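PDB 4AKK: nitrate regulatory protein from Klebsiella oxytoca, which binds the leader RNA of the nasF operon at its factor-independent terminator in response to nitrate or nitrite and so allows transcription antitermination. Local coordinates for residues 167-171 against 190-194. Sequence-based numbering, arbitrary orientation.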
ATOM      1  N   LEU A 167       4.036  13.846  12.436  1.00 29.43           N
ATOM      2  CA  LEU A 167       3.851  13.609  11.011  1.00 33.88           C
ATOM      3  C   LEU A 167       2.815  12.531  10.707  1.00 32.47           C
ATOM      4  O   LEU A 167       2.085  12.644   9.727  1.00 32.58           O
ATOM      5  CB  LEU A 167       5.183  13.230  10.353  1.00 37.28           C
ATOM      6  CG  LEU A 167       6.207  14.352  10.202  1.00 35.68           C
ATOM      7  CD1 LEU A 167       7.443  13.851   9.468  1.00 38.55           C
ATOM      8  CD2 LEU A 167       5.602  15.540   9.478  1.00 36.51           C
ATOM      9  N   ASN A 168       2.758  11.496  11.544  1.00 29.92           N
ATOM     10  CA  ASN A 168       1.802  10.407  11.369  1.00 35.49           C
ATOM     11  C   ASN A 168       0.361  10.868  11.541  1.00 31.58           C
ATOM     12  O   ASN A 168      -0.570  10.160  11.168  1.00 40.24           O
ATOM     13  CB  ASN A 168       2.077   9.235  12.338  1.00 35.29           C
ATOM     14  CG  ASN A 168       3.366   8.485  12.022  1.00 38.83           C
ATOM     15  OD1 ASN A 168       3.932   8.624  10.942  1.00 42.38           O
ATOM     16  ND2 ASN A 168       3.835   7.683  12.980  1.00 39.17           N
ATOM     17  N   ILE A 169       0.159  12.048  12.112  1.00 29.49           N
ATOM     18  CA  ILE A 169      -1.202  12.558  12.193  1.00 33.15           C
ATOM     19  C   ILE A 169      -1.729  12.897  10.796  1.00 33.71           C
ATOM     20  O   ILE A 169      -2.897  12.693  10.507  1.00 36.81           O
ATOM     21  CB  ILE A 169      -1.312  13.805  13.076  1.00 29.38           C
ATOM     22  CG1 ILE A 169      -0.952  13.478  14.531  1.00 29.92           C
ATOM     23  CG2 ILE A 169      -2.720  14.400  12.956  1.00 30.87           C
ATOM     24  CD1 ILE A 169      -0.828  14.705  15.419  1.00 30.19           C
ATOM     25  N   VAL A 170      -0.850  13.398   9.935  1.00 35.37           N
ATOM     26  CA  VAL A 170      -1.265  13.978   8.651  1.00 32.64           C
ATOM     27  C   VAL A 170      -2.016  13.042   7.696  1.00 37.15           C
ATOM     28  O   VAL A 170      -3.104  13.384   7.234  1.00 38.36           O
ATOM     29  CB  VAL A 170      -0.085  14.640   7.914  1.00 35.21           C
ATOM     30  CG1 VAL A 170      -0.541  15.190   6.570  1.00 37.64           C
ATOM     31  CG2 VAL A 170       0.510  15.751   8.764  1.00 33.13           C
ATOM     32  N   PRO A 171      -1.439  11.868   7.387  1.00 38.33           N
ATOM     33  CA  PRO A 171      -2.129  10.918   6.507  1.00 42.85           C
ATOM     34  C   PRO A 171      -3.457  10.467   7.105  1.00 38.77           C
ATOM     35  O   PRO A 171      -4.413  10.178   6.388  1.00 34.19           O
ATOM     36  CB  PRO A 171      -1.164   9.723   6.442  1.00 47.11           C
ATOM     37  CG  PRO A 171       0.163  10.258   6.906  1.00 39.55           C
ATOM     38  CD  PRO A 171      -0.164  11.328   7.894  1.00 36.28           C
ATOM     39  N   TYR A 190       2.201  15.808   2.734  1.00 30.29           N
ATOM     40  CA  TYR A 190       2.773  14.800   3.619  1.00 32.15           C
ATOM     41  C   TYR A 190       4.028  14.203   2.988  1.00 30.99           C
ATOM     42  O   TYR A 190       5.045  14.034   3.654  1.00 25.38           O
ATOM     43  CB  TYR A 190       1.761  13.684   3.911  1.00 30.11           C
ATOM     44  CG  TYR A 190       2.382  12.499   4.603  1.00 32.99           C
ATOM     45  CD1 TYR A 190       2.855  12.605   5.904  1.00 36.09           C
ATOM     46  CD2 TYR A 190       2.515  11.280   3.954  1.00 33.70           C
ATOM     47  CE1 TYR A 190       3.436  11.537   6.543  1.00 36.61           C
ATOM     48  CE2 TYR A 190       3.100  10.199   4.587  1.00 40.01           C
ATOM     49  CZ  TYR A 190       3.562  10.339   5.884  1.00 41.39           C
ATOM     50  OH  TYR A 190       4.145   9.277   6.528  1.00 51.14           O
ATOM     51  N   SER A 191       3.944  13.874   1.701  1.00 29.39           N
ATOM     52  CA  SER A 191       5.102  13.327   1.004  1.00 31.14           C
ATOM     53  C   SER A 191       6.265  14.290   1.138  1.00 32.09           C
ATOM     54  O   SER A 191       7.380  13.886   1.438  1.00 33.29           O
ATOM     55  CB  SER A 191       4.811  13.099  -0.476  1.00 30.28           C
ATOM     56  OG  SER A 191       3.716  12.224  -0.650  1.00 29.87           O
ATOM     57  N   PHE A 192       5.998  15.568   0.894  1.00 31.55           N
ATOM     58  CA  PHE A 192       7.036  16.577   0.949  1.00 31.59           C
ATOM     59  C   PHE A 192       7.582  16.716   2.374  1.00 31.18           C
ATOM     60  O   PHE A 192       8.793  16.778   2.578  1.00 28.86           O
ATOM     61  CB  PHE A 192       6.489  17.920   0.446  1.00 32.02           C
ATOM     62  CG  PHE A 192       7.537  18.975   0.283  1.00 37.97           C
ATOM     63  CD1 PHE A 192       7.948  19.734   1.368  1.00 33.84           C
ATOM     64  CD2 PHE A 192       8.119  19.205  -0.957  1.00 33.72           C
ATOM     65  CE1 PHE A 192       8.917  20.709   1.220  1.00 35.00           C
ATOM     66  CE2 PHE A 192       9.090  20.177  -1.108  1.00 34.02           C
ATOM     67  CZ  PHE A 192       9.489  20.927  -0.020  1.00 32.79           C
ATOM     68  N   MET A 193       6.681  16.779   3.353  1.00 29.82           N
ATOM     69  CA  MET A 193       7.074  16.941   4.746  1.00 30.46           C
ATOM     70  C   MET A 193       7.978  15.779   5.154  1.00 32.19           C
ATOM     71  O   MET A 193       8.957  15.951   5.887  1.00 33.69           O
ATOM     72  CB  MET A 193       5.835  16.981   5.666  1.00 33.67           C
ATOM     73  CG  MET A 193       5.089  18.329   5.718  1.00 32.67           C
ATOM     74  SD  MET A 193       3.506  18.272   6.623  1.00 32.02           S
ATOM     75  CE  MET A 193       4.095  18.213   8.298  1.00 35.22           C
ATOM     76  N   GLN A 194       7.635  14.593   4.670  1.00 30.80           N
ATOM     77  CA  GLN A 194       8.363  13.383   5.018  1.00 35.33           C
ATOM     78  C   GLN A 194       9.750  13.349   4.364  1.00 27.42           C
ATOM     79  O   GLN A 194      10.728  12.966   4.997  1.00 27.22           O
ATOM     80  CB  GLN A 194       7.544  12.143   4.634  1.00 33.13           C
ATOM     81  CG  GLN A 194       8.088  10.851   5.211  1.00 38.33           C
ATOM     82  CD  GLN A 194       8.148  10.863   6.727  1.00 42.16           C
ATOM     83  OE1 GLN A 194       9.231  10.916   7.318  1.00 38.65           O
ATOM     84  NE2 GLN A 194       6.984  10.823   7.367  1.00 39.25           N
TER
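Pro171 covers one face of the Tyr190 ring. Its CG sits over the ring centre, 3.5 Å from the centroid and 9° off the normal, which makes a CH-pi contact. The two side chains cross at about a right angle. Leu167 O and Val170 CB approach the same ring obliquely, the oxygen 3.6 Å from Tyr190 CE1. That carbonyl oxygen accepts a backbone hydrogen bond from Val170 N. Tyr190 CG stands anti to the backbone N (chi1 169°), and the ring extends toward Pro171. Val170 CG1 rests 3.8 Å from Tyr190 CB at the root of the side chain. Leu167 divides its two methyls. CD2 meets the Met193 CE methyl at 3.3 Å, a tight fit, and CD1 lies 3.7 Å from Gln194 NE2. The bent Gln194 side chain also gives Tyr190 OH a weak hydrogen bond (NE2 to OH 3.3 Å). Gln351 of helix 341-358 is hydrogen-bonded to both Tyr190 OH and Asn168 OD1. The contact joins the end of helix 152-167 and the short helix 169-173 to the long helix 180-212 within the NIT nitrate-sensing region. No hydrogen bond links the two segments directly. Mostly buried apolar contacts and one CH-pi contact hold them, while Gln351 bridges their polar ends.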